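Long-range contact in B-agarase (Saccharophagus degradans, PDB 4BQ2), which hydrolyses agarose as a family 50 exo-beta-agarase of a marine bacterium: residues G202-N210 and F378-K386. Numbering follows the deposited sequence.
Sequences GLVDEFGQN and FYSANLERK
With CG lying beside the backbone N and anti to the carbonyl carbon (chi1 -73°), and with the chain stretched out from CG to NE, Arg385 carries its guanidinium from helix 378-387 to the tight turn at Asp205-Gly208. There NH1 and NH2 fork onto one backbone oxygen, Glu206 O. Arg385 NH1 lies 2.9 Å from Glu206 O, above the carbonyl plane, while the NH2 bond is weak. Asn382, one helical turn earlier and with a similar first torsion (chi1 -70°), grips the next carbonyl: its ND2 donates to Phe207 O over 2.9 Å, nearly within its own amide plane, and also bonds Val723 O. The other end of the same amide, Asn382 OD1, accepts from Arg385 NH1 and so steadies the guanidinium; it also lies at the edge of the Phe207 ring, 3.6 Å from Phe207 CD1. That ring stands 60° from the guanidinium plane, its CD1 and CE1 over one guanidinium face, and carries Glu206 CG on one of its own faces.

At the start of the helix, Phe378 lays a ring face on the turn backbone. Gly208 CA makes a CH-pi contact 3.8 Å from the Phe378 ring centroid, and Val204 CG1 packs near the rim, 4.2 Å from Phe378 CE2. The turn is braced from within by Asp205, whose OD1 receives Phe207 N and Gln209 N from opposite faces of the carboxylate, while OD2 takes Gln209 NE2 through its syn lone pair. The arrangement is a type I beta turn with an Asx turn at Asp205, its carbonyls at Glu206 and Phe207 gripped by the side chains of Arg385 and Asn382, which ties the loop between strand 180-191 and helix 222-235 to helix 378-387.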
loop_
_atom_site.group_PDB
_atom_site.type_symbol
_atom_site.label_atom_id
_atom_site.label_comp_id
_atom_site.label_asym_id
_atom_site.label_seq_id
_atom_site.Cartn_x
_atom_site.Cartn_y
_atom_site.Cartn_z
ATOM N N GLY A 202 -3.065 -26.608 5.253
ATOM C CA GLY A 202 -2.162 -27.086 4.212
ATOM C C GLY A 202 -2.114 -26.137 3.037
ATOM O O GLY A 202 -2.114 -26.561 1.880
ATOM N N LEU A 203 -2.055 -24.840 3.344
ATOM C CA LEU A 203 -2.005 -23.803 2.304
ATOM C C LEU A 203 -0.683 -23.730 1.545
ATOM O O LEU A 203 -0.669 -23.446 0.366
ATOM C CB LEU A 203 -2.255 -22.437 2.951
ATOM C CG LEU A 203 -3.609 -22.335 3.650
ATOM C CD1 LEU A 203 -3.802 -20.953 4.289
ATOM C CD2 LEU A 203 -4.739 -22.717 2.694
ATOM N N VAL A 204 0.419 -23.970 2.256
ATOM C CA VAL A 204 1.767 -23.688 1.768
ATOM C C VAL A 204 2.605 -24.958 1.625
ATOM O O VAL A 204 2.625 -25.807 2.519
ATOM C CB VAL A 204 2.513 -22.724 2.739
ATOM C CG1 VAL A 204 3.717 -22.113 2.048
ATOM C CG2 VAL A 204 1.585 -21.634 3.278
ATOM N N ASP A 205 3.273 -25.081 0.487
ATOM C CA ASP A 205 4.226 -26.150 0.245
ATOM C C ASP A 205 5.646 -25.798 0.750
ATOM O O ASP A 205 5.819 -24.782 1.445
ATOM C CB ASP A 205 4.178 -26.566 -1.230
ATOM C CG ASP A 205 4.836 -25.567 -2.164
ATOM O OD1 ASP A 205 5.492 -24.569 -1.712
ATOM O OD2 ASP A 205 4.719 -25.808 -3.373
ATOM N N GLU A 206 6.661 -26.616 0.437
ATOM C CA GLU A 206 7.978 -26.402 1.044
ATOM C C GLU A 206 8.700 -25.164 0.461
ATOM O O GLU A 206 9.649 -24.684 1.070
ATOM C CB GLU A 206 8.894 -27.647 0.931
ATOM C CG GLU A 206 9.234 -28.028 -0.502
ATOM C CD GLU A 206 8.240 -29.010 -1.105
ATOM O OE1 GLU A 206 7.001 -28.891 -0.848
ATOM O OE2 GLU A 206 8.712 -29.906 -1.846
ATOM N N PHE A 207 8.215 -24.673 -0.682
ATOM C CA PHE A 207 8.781 -23.522 -1.422
ATOM C C PHE A 207 8.017 -22.223 -1.090
ATOM O O PHE A 207 8.298 -21.145 -1.652
ATOM C CB PHE A 207 8.729 -23.791 -2.938
ATOM C CG PHE A 207 9.471 -25.028 -3.364
ATOM C CD1 PHE A 207 10.872 -25.086 -3.286
ATOM C CD2 PHE A 207 8.769 -26.156 -3.820
ATOM C CE1 PHE A 207 11.551 -26.239 -3.656
ATOM C CE2 PHE A 207 9.451 -27.305 -4.224
ATOM C CZ PHE A 207 10.834 -27.355 -4.132
ATOM N N GLY A 208 7.052 -22.312 -0.177
ATOM C CA GLY A 208 6.217 -21.143 0.143
ATOM C C GLY A 208 5.081 -20.861 -0.844
ATOM O O GLY A 208 4.403 -19.840 -0.705
ATOM N N GLN A 209 4.850 -21.763 -1.807
ATOM C CA GLN A 209 3.775 -21.611 -2.830
ATOM C C GLN A 209 2.422 -22.168 -2.370
ATOM O O GLN A 209 2.353 -22.990 -1.468
ATOM C CB GLN A 209 4.157 -22.318 -4.138
ATOM C CG GLN A 209 5.560 -22.029 -4.631
ATOM C CD GLN A 209 5.984 -22.914 -5.799
ATOM O OE1 GLN A 209 6.330 -22.410 -6.857
ATOM N NE2 GLN A 209 5.928 -24.239 -5.621
ATOM N N ASN A 210 1.360 -21.703 -3.005
ATOM C CA ASN A 210 0.003 -22.206 -2.801
ATOM C C ASN A 210 0.039 -23.716 -3.047
ATOM O O ASN A 210 0.307 -24.176 -4.166
ATOM C CB ASN A 210 -0.924 -21.489 -3.784
ATOM C CG ASN A 210 -2.384 -21.854 -3.613
ATOM O OD1 ASN A 210 -2.720 -23.019 -3.355
ATOM N ND2 ASN A 210 -3.269 -20.848 -3.769
ATOM N N PHE A 378 10.181 -18.121 3.432
ATOM C CA PHE A 378 10.325 -19.060 2.328
ATOM C C PHE A 378 11.174 -18.475 1.180
ATOM O O PHE A 378 11.989 -19.187 0.576
ATOM C CB PHE A 378 8.959 -19.523 1.836
ATOM C CG PHE A 378 8.278 -20.455 2.796
ATOM C CD1 PHE A 378 8.579 -21.824 2.785
ATOM C CD2 PHE A 378 7.353 -19.968 3.721
ATOM C CE1 PHE A 378 7.950 -22.682 3.696
ATOM C CE2 PHE A 378 6.728 -20.825 4.619
ATOM C CZ PHE A 378 7.032 -22.173 4.605
ATOM N N TYR A 379 10.991 -17.189 0.897
ATOM C CA TYR A 379 11.821 -16.514 -0.133
ATOM C C TYR A 379 13.320 -16.645 0.198
ATOM O O TYR A 379 14.126 -17.036 -0.649
ATOM C CB TYR A 379 11.407 -15.028 -0.285
ATOM C CG TYR A 379 12.153 -14.278 -1.370
ATOM C CD1 TYR A 379 11.733 -14.321 -2.690
ATOM C CD2 TYR A 379 13.287 -13.517 -1.068
ATOM C CE1 TYR A 379 12.413 -13.637 -3.689
ATOM C CE2 TYR A 379 13.980 -12.831 -2.063
ATOM C CZ TYR A 379 13.536 -12.902 -3.371
ATOM O OH TYR A 379 14.220 -12.222 -4.350
ATOM N N SER A 380 13.696 -16.320 1.428
ATOM C CA SER A 380 15.101 -16.445 1.851
ATOM C C SER A 380 15.607 -17.896 1.704
ATOM O O SER A 380 16.718 -18.137 1.170
ATOM C CB SER A 380 15.270 -15.937 3.284
ATOM O OG SER A 380 16.642 -15.840 3.625
ATOM N N ALA A 381 14.766 -18.854 2.105
ATOM C CA ALA A 381 15.090 -20.270 1.976
ATOM C C ALA A 381 15.297 -20.606 0.500
ATOM O O ALA A 381 16.227 -21.306 0.155
ATOM C CB ALA A 381 13.989 -21.141 2.618
ATOM N N ASN A 382 14.460 -20.062 -0.378
ATOM C CA ASN A 382 14.605 -20.337 -1.804
ATOM C C ASN A 382 15.880 -19.718 -2.387
ATOM O O ASN A 382 16.451 -20.266 -3.330
ATOM C CB ASN A 382 13.336 -19.907 -2.586
ATOM C CG ASN A 382 12.129 -20.796 -2.284
ATOM O OD1 ASN A 382 12.285 -21.996 -1.981
ATOM N ND2 ASN A 382 10.919 -20.220 -2.342
ATOM N N LEU A 383 16.315 -18.571 -1.852
ATOM C CA LEU A 383 17.620 -18.046 -2.255
ATOM C C LEU A 383 18.718 -19.078 -1.920
ATOM O O LEU A 383 19.581 -19.351 -2.747
ATOM C CB LEU A 383 17.937 -16.727 -1.570
ATOM C CG LEU A 383 16.988 -15.558 -1.896
ATOM C CD1 LEU A 383 17.510 -14.322 -1.197
ATOM C CD2 LEU A 383 16.874 -15.324 -3.401
ATOM N N GLU A 384 18.668 -19.664 -0.722
ATOM C CA GLU A 384 19.680 -20.678 -0.397
ATOM C C GLU A 384 19.533 -21.883 -1.319
ATOM O O GLU A 384 20.543 -22.402 -1.860
ATOM C CB GLU A 384 19.638 -21.108 1.066
ATOM C CG GLU A 384 20.836 -21.993 1.429
ATOM C CD GLU A 384 20.896 -22.342 2.900
ATOM O OE1 GLU A 384 20.319 -21.625 3.734
ATOM O OE2 GLU A 384 21.531 -23.359 3.218
ATOM N N ARG A 385 18.290 -22.307 -1.559
ATOM C CA ARG A 385 18.065 -23.434 -2.472
ATOM C C ARG A 385 18.626 -23.164 -3.849
ATOM O O ARG A 385 19.226 -24.058 -4.451
ATOM C CB ARG A 385 16.574 -23.751 -2.627
ATOM C CG ARG A 385 15.953 -24.428 -1.400
ATOM C CD ARG A 385 14.485 -24.737 -1.715
ATOM N NE ARG A 385 13.859 -25.599 -0.717
ATOM C CZ ARG A 385 12.865 -25.260 0.105
ATOM N NH1 ARG A 385 12.348 -24.041 0.099
ATOM N NH2 ARG A 385 12.378 -26.162 0.957
ATOM N N LYS A 386 18.424 -21.951 -4.368
ATOM C CA LYS A 386 18.897 -21.597 -5.729
ATOM C C LYS A 386 20.390 -21.421 -5.871
ATOM O O LYS A 386 20.982 -21.869 -6.872
ATOM C CB LYS A 386 18.269 -20.287 -6.225
ATOM C CG LYS A 386 16.869 -20.415 -6.790
ATOM C CD LYS A 386 16.290 -19.060 -7.234
ATOM C CE LYS A 386 17.022 -18.470 -8.428
ATOM N NZ LYS A 386 16.221 -17.390 -9.103
#